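Protein (CD58) (Homo sapiens, PDB 1CCZ) probably serves as a cell-adhesion ligand, a two-domain immunoglobulin-type glycoprotein that binds the receptor CD2. Local coordinates at residues A[91-96]-A[156-161]; A[95-100]-A[114-119]. All coordinates share one frame; numbering follows the deposited sequence.

Contact 1: A[91-96]-A[156-161]; sequences YVLEMV and NRVSQE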
loop_
_atom_site.group_PDB
_atom_site.type_symbol
_atom_site.label_atom_id
_atom_site.label_comp_id
_atom_site.label_asym_id
_atom_site.label_seq_id
_atom_site.Cartn_x
_atom_site.Cartn_y
_atom_site.Cartn_z
ATOM N N TYR A 91 -0.298 4.303 -5.039
ATOM C CA TYR A 91 -1.302 4.340 -3.983
ATOM C C TYR A 91 -0.489 4.460 -2.699
ATOM O O TYR A 91 0.550 3.808 -2.555
ATOM C CB TYR A 91 -2.127 3.058 -3.981
ATOM C CG TYR A 91 -2.840 2.839 -5.283
ATOM C CD1 TYR A 91 -4.043 3.493 -5.550
ATOM C CD2 TYR A 91 -2.277 2.042 -6.287
ATOM C CE1 TYR A 91 -4.676 3.374 -6.797
ATOM C CE2 TYR A 91 -2.898 1.910 -7.545
ATOM C CZ TYR A 91 -4.100 2.586 -7.795
ATOM O OH TYR A 91 -4.712 2.516 -9.043
ATOM N N VAL A 92 -0.936 5.322 -1.789
ATOM C CA VAL A 92 -0.245 5.525 -0.514
ATOM C C VAL A 92 -1.136 4.975 0.602
ATOM O O VAL A 92 -2.229 5.491 0.870
ATOM C CB VAL A 92 0.035 7.009 -0.263
ATOM C CG1 VAL A 92 0.675 7.186 1.099
ATOM C CG2 VAL A 92 0.942 7.559 -1.379
ATOM N N LEU A 93 -0.656 3.921 1.249
ATOM C CA LEU A 93 -1.433 3.266 2.275
ATOM C C LEU A 93 -0.872 3.396 3.663
ATOM O O LEU A 93 0.337 3.457 3.884
ATOM C CB LEU A 93 -1.571 1.774 1.945
ATOM C CG LEU A 93 -2.400 1.391 0.719
ATOM C CD1 LEU A 93 -1.530 1.427 -0.496
ATOM C CD2 LEU A 93 -2.950 0.009 0.885
ATOM N N GLU A 94 -1.780 3.433 4.614
ATOM C CA GLU A 94 -1.394 3.468 5.999
ATOM C C GLU A 94 -1.358 1.962 6.411
ATOM O O GLU A 94 -2.170 1.152 5.946
ATOM C CB GLU A 94 -2.434 4.307 6.728
ATOM C CG GLU A 94 -2.852 3.858 8.079
ATOM C CD GLU A 94 -4.029 4.685 8.559
ATOM O OE1 GLU A 94 -4.150 5.833 8.055
ATOM O OE2 GLU A 94 -4.824 4.204 9.406
ATOM N N MET A 95 -0.375 1.574 7.208
ATOM C CA MET A 95 -0.256 0.186 7.636
ATOM C C MET A 95 -1.357 -0.187 8.619
ATOM O O MET A 95 -1.862 0.675 9.347
ATOM C CB MET A 95 1.100 -0.032 8.287
ATOM C CG MET A 95 2.214 -0.199 7.274
ATOM S SD MET A 95 3.802 -0.323 8.083
ATOM C CE MET A 95 3.635 1.041 9.308
ATOM N N VAL A 96 -1.737 -1.471 8.641
ATOM C CA VAL A 96 -2.788 -1.949 9.551
ATOM C C VAL A 96 -2.236 -2.042 10.965
ATOM O O VAL A 96 -1.015 -2.181 11.155
ATOM C CB VAL A 96 -3.311 -3.376 9.154
ATOM C CG1 VAL A 96 -3.906 -3.364 7.774
ATOM C CG2 VAL A 96 -2.181 -4.399 9.218
ATOM N N ASN A 156 -3.410 -5.499 4.011
ATOM C CA ASN A 156 -3.592 -4.565 2.905
ATOM C C ASN A 156 -2.324 -4.689 2.076
ATOM O O ASN A 156 -1.412 -5.459 2.422
ATOM C CB ASN A 156 -3.873 -3.116 3.366
ATOM C CG ASN A 156 -2.691 -2.441 4.046
ATOM O OD1 ASN A 156 -1.556 -2.906 3.982
ATOM N ND2 ASN A 156 -2.966 -1.325 4.701
ATOM N N ARG A 157 -2.271 -3.965 0.970
ATOM C CA ARG A 157 -1.125 -4.044 0.077
ATOM C C ARG A 157 0.234 -3.823 0.708
ATOM O O ARG A 157 1.221 -4.334 0.212
ATOM C CB ARG A 157 -1.296 -3.047 -1.066
ATOM C CG ARG A 157 -2.504 -3.321 -1.930
ATOM C CD ARG A 157 -2.169 -4.415 -2.906
ATOM N NE ARG A 157 -3.185 -4.535 -3.943
ATOM C CZ ARG A 157 -2.968 -5.126 -5.111
ATOM N NH1 ARG A 157 -1.766 -5.640 -5.369
ATOM N NH2 ARG A 157 -3.948 -5.213 -6.008
ATOM N N VAL A 158 0.303 -3.077 1.801
ATOM C CA VAL A 158 1.603 -2.797 2.386
ATOM C C VAL A 158 1.896 -3.390 3.745
ATOM O O VAL A 158 2.977 -3.150 4.285
ATOM C CB VAL A 158 1.824 -1.279 2.502
ATOM C CG1 VAL A 158 1.701 -0.639 1.122
ATOM C CG2 VAL A 158 0.803 -0.671 3.453
ATOM N N SER A 159 0.965 -4.160 4.308
ATOM C CA SER A 159 1.202 -4.704 5.648
ATOM C C SER A 159 0.213 -5.768 6.064
ATOM O O SER A 159 -0.778 -6.037 5.381
ATOM C CB SER A 159 1.111 -3.575 6.678
ATOM O OG SER A 159 -0.225 -3.084 6.723
ATOM N N GLN A 160 0.499 -6.373 7.209
ATOM C CA GLN A 160 -0.406 -7.355 7.781
ATOM C C GLN A 160 -0.027 -7.687 9.212
ATOM O O GLN A 160 1.150 -7.714 9.574
ATOM C CB GLN A 160 -0.465 -8.603 6.915
ATOM C CG GLN A 160 0.688 -9.524 7.043
ATOM C CD GLN A 160 0.325 -10.881 6.494
ATOM O OE1 GLN A 160 -0.253 -11.717 7.196
ATOM N NE2 GLN A 160 0.637 -11.105 5.225
ATOM N N GLU A 161 -1.052 -7.892 10.027
ATOM C CA GLU A 161 -0.892 -8.224 11.437
ATOM C C GLU A 161 -2.028 -9.146 11.807
ATOM O O GLU A 161 -3.125 -9.037 11.268
ATOM C CB GLU A 161 -1.012 -6.983 12.315
ATOM C CG GLU A 161 -0.090 -5.868 11.930
ATOM C CD GLU A 161 1.306 -6.135 12.388
ATOM O OE1 GLU A 161 1.460 -6.919 13.351
ATOM O OE2 GLU A 161 2.244 -5.568 11.784
HETATM O O HOH W 1 1.438 -3.193 10.254
#
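Side chains of N156 and S159, two residues bracketing a type I beta turn, rather than backbone groups of 156-161, make the direct hydrogen bonds to the backbone of 91-96 where it runs out of strand 86-93. N156 carries CG between its backbone N and carbonyl carbon (chi1 68°), and its ND2 donates to the carbonyl O of E94 at 2.9 Å; that oxygen lies almost in the plane of the amide, although the bond is bent at the hydrogen (131°). Two residues further on, the backbone N of V96 gives a nearly straight bond (169°) to OG of S159, 2.9 Å away. The other end of the N156 amide faces its own turn: OD1 takes N of V158 at 2.9 Å, closing an Asx turn, and the hydroxyl OG of S159, the two arriving from opposite faces of the carboxamide plane. ND2 also reaches the carbonyl of T118, which further fixes the rotation of the amide. Apolar groups fill in beside these bonds. CG2 of V158 sits 3.7 Å from CB of L93 and also meets CG of M95, while CD2 of L93 lies against CB of R157. CG2 of V96 packs on CG of E161, and a water donates to both V96 O and E161 OE2. With S159 OG bonded to both V96 N and N156 OD1, the chemistry implies a turn and linker held in register by side chains at the domain junction.

Contact 2: A[95-100]-A[114-119]; sequences MVSKPM and VLEGTD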
loop_
_atom_site.group_PDB
_atom_site.type_symbol
_atom_site.label_atom_id
_atom_site.label_comp_id
_atom_site.label_asym_id
_atom_site.label_seq_id
_atom_site.Cartn_x
_atom_site.Cartn_y
_atom_site.Cartn_z
ATOM N N MET A 95 -0.375 1.574 7.208
ATOM C CA MET A 95 -0.256 0.186 7.636
ATOM C C MET A 95 -1.357 -0.187 8.619
ATOM O O MET A 95 -1.862 0.675 9.347
ATOM C CB MET A 95 1.100 -0.032 8.287
ATOM C CG MET A 95 2.214 -0.199 7.274
ATOM S SD MET A 95 3.802 -0.323 8.083
ATOM C CE MET A 95 3.635 1.041 9.308
ATOM N N VAL A 96 -1.737 -1.471 8.641
ATOM C CA VAL A 96 -2.788 -1.949 9.551
ATOM C C VAL A 96 -2.236 -2.042 10.965
ATOM O O VAL A 96 -1.015 -2.181 11.155
ATOM C CB VAL A 96 -3.311 -3.376 9.154
ATOM C CG1 VAL A 96 -3.906 -3.364 7.774
ATOM C CG2 VAL A 96 -2.181 -4.399 9.218
ATOM N N SER A 97 -3.112 -1.924 11.966
ATOM C CA SER A 97 -2.668 -2.101 13.339
ATOM C C SER A 97 -2.975 -3.582 13.654
ATOM O O SER A 97 -3.402 -4.339 12.766
ATOM C CB SER A 97 -3.409 -1.169 14.301
ATOM O OG SER A 97 -4.799 -1.174 14.088
ATOM N N LYS A 98 -2.753 -4.004 14.889
ATOM C CA LYS A 98 -3.018 -5.385 15.242
ATOM C C LYS A 98 -4.520 -5.575 15.484
ATOM O O LYS A 98 -5.139 -4.792 16.212
ATOM C CB LYS A 98 -2.213 -5.761 16.483
ATOM C CG LYS A 98 -2.373 -7.212 16.916
ATOM C CD LYS A 98 -2.193 -7.346 18.425
ATOM C CE LYS A 98 -1.793 -8.766 18.817
ATOM N NZ LYS A 98 -1.112 -9.531 17.712
ATOM N N PRO A 99 -5.132 -6.612 14.865
ATOM C CA PRO A 99 -6.566 -6.832 15.067
ATOM C C PRO A 99 -6.936 -7.190 16.508
ATOM O O PRO A 99 -6.107 -7.714 17.271
ATOM C CB PRO A 99 -6.916 -7.979 14.107
ATOM C CG PRO A 99 -5.711 -8.229 13.295
ATOM C CD PRO A 99 -4.532 -7.613 13.958
ATOM N N MET A 100 -8.178 -6.887 16.866
ATOM C CA MET A 100 -8.727 -7.201 18.181
ATOM C C MET A 100 -9.845 -8.224 17.951
ATOM O O MET A 100 -10.664 -8.075 17.037
ATOM C CB MET A 100 -9.347 -5.971 18.846
ATOM C CG MET A 100 -8.397 -5.187 19.722
ATOM S SD MET A 100 -9.248 -3.918 20.716
ATOM C CE MET A 100 -10.975 -4.685 20.901
ATOM N N VAL A 114 -10.116 -3.958 13.380
ATOM C CA VAL A 114 -8.771 -3.412 13.321
ATOM C C VAL A 114 -8.987 -1.923 13.166
ATOM O O VAL A 114 -9.881 -1.501 12.436
ATOM C CB VAL A 114 -7.939 -4.039 12.140
ATOM C CG1 VAL A 114 -8.524 -3.653 10.785
ATOM C CG2 VAL A 114 -6.473 -3.617 12.248
ATOM N N LEU A 115 -8.198 -1.132 13.891
ATOM C CA LEU A 115 -8.338 0.326 13.875
ATOM C C LEU A 115 -7.697 1.043 12.695
ATOM O O LEU A 115 -8.349 1.802 11.990
ATOM C CB LEU A 115 -7.776 0.931 15.169
ATOM C CG LEU A 115 -7.984 2.434 15.382
ATOM C CD1 LEU A 115 -9.467 2.754 15.363
ATOM C CD2 LEU A 115 -7.352 2.847 16.711
ATOM N N GLU A 116 -6.413 0.805 12.494
ATOM C CA GLU A 116 -5.678 1.476 11.443
ATOM C C GLU A 116 -5.509 0.646 10.176
ATOM O O GLU A 116 -5.604 -0.584 10.198
ATOM C CB GLU A 116 -4.292 1.878 11.966
ATOM C CG GLU A 116 -4.302 2.747 13.197
ATOM C CD GLU A 116 -2.914 3.084 13.652
ATOM O OE1 GLU A 116 -2.175 3.706 12.862
ATOM O OE2 GLU A 116 -2.552 2.732 14.793
ATOM N N GLY A 117 -5.240 1.343 9.073
ATOM C CA GLY A 117 -5.030 0.693 7.798
ATOM C C GLY A 117 -5.902 1.241 6.689
ATOM O O GLY A 117 -7.061 1.608 6.919
ATOM N N THR A 118 -5.329 1.300 5.486
ATOM C CA THR A 118 -6.043 1.763 4.304
ATOM C C THR A 118 -6.452 0.522 3.482
ATOM O O THR A 118 -5.648 -0.394 3.315
ATOM C CB THR A 118 -5.135 2.664 3.411
ATOM O OG1 THR A 118 -4.530 3.691 4.193
ATOM C CG2 THR A 118 -5.951 3.325 2.345
ATOM N N ASP A 119 -7.680 0.500 2.966
ATOM C CA ASP A 119 -8.168 -0.628 2.147
ATOM C C ASP A 119 -7.806 -1.962 2.775
ATOM O O ASP A 119 -7.147 -2.819 2.182
ATOM C CB ASP A 119 -7.595 -0.579 0.725
ATOM C CG ASP A 119 -8.584 -1.086 -0.318
ATOM O OD1 ASP A 119 -9.802 -1.171 -0.022
ATOM O OD2 ASP A 119 -8.137 -1.397 -1.437
HETATM O O HOH W 2 -0.268 2.260 11.054
#
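S97 and E116 are joined by one bond to a side-chain hydroxyl and a weak one between backbones. The chi1 of S97 (47°) sets OG between its own backbone N and carbonyl carbon, and from there it accepts the N-H of E116 at 3.0 Å in an almost linear bond (173°). The return bond, from N of S97 to the carbonyl O of E116, is weak at 3.3 Å. That same oxygen also receives a CA-H contact from V96, whose CA is 3.2 Å away. V114 holds CG2 anti to its backbone N, bringing this methyl to 3.2 Å from O of S97 and 3.5 Å from OG of S97. E116 stretches out beyond CG, passing CB and CG beside the S97 side chain; its OE1 and the carbonyl O of M95 are joined by a water that donates to both. At G117 the two segments come close, its CA lying 3.9 Å from CA of V96 and making a CA-H contact to O of M95 at 3.5 Å. The two segments run in nearly opposite directions, 173° apart, without regular strand pairing. The arrangement is that of an interdomain linker of a two-domain immunoglobulin-superfamily protein, laid against the loop between strands 109-113 and 121-126 of the C2-set domain.

From the N terminus, the chain first completes the sheet whose last strand in sequence is 86-93, and 91-96 then leads out of it into the linker 95-100. Contact 2 closes the shorter loop, as the chain passes through strands 100-104 and 109-113 and returns at 114-119. Contact 1 closes the longer one, with 156-161 arriving after strand 150-156, and the loop of contact 2 nests largely inside it, the two sharing M95 and V96. The segments also touch directly: E94 N hydrogen-bonds to OG1 of T118, and OE2 of E94 accepts from N of G117. Together the contacts seat the linker between a turn and a loop of the second domain, tying both domains together.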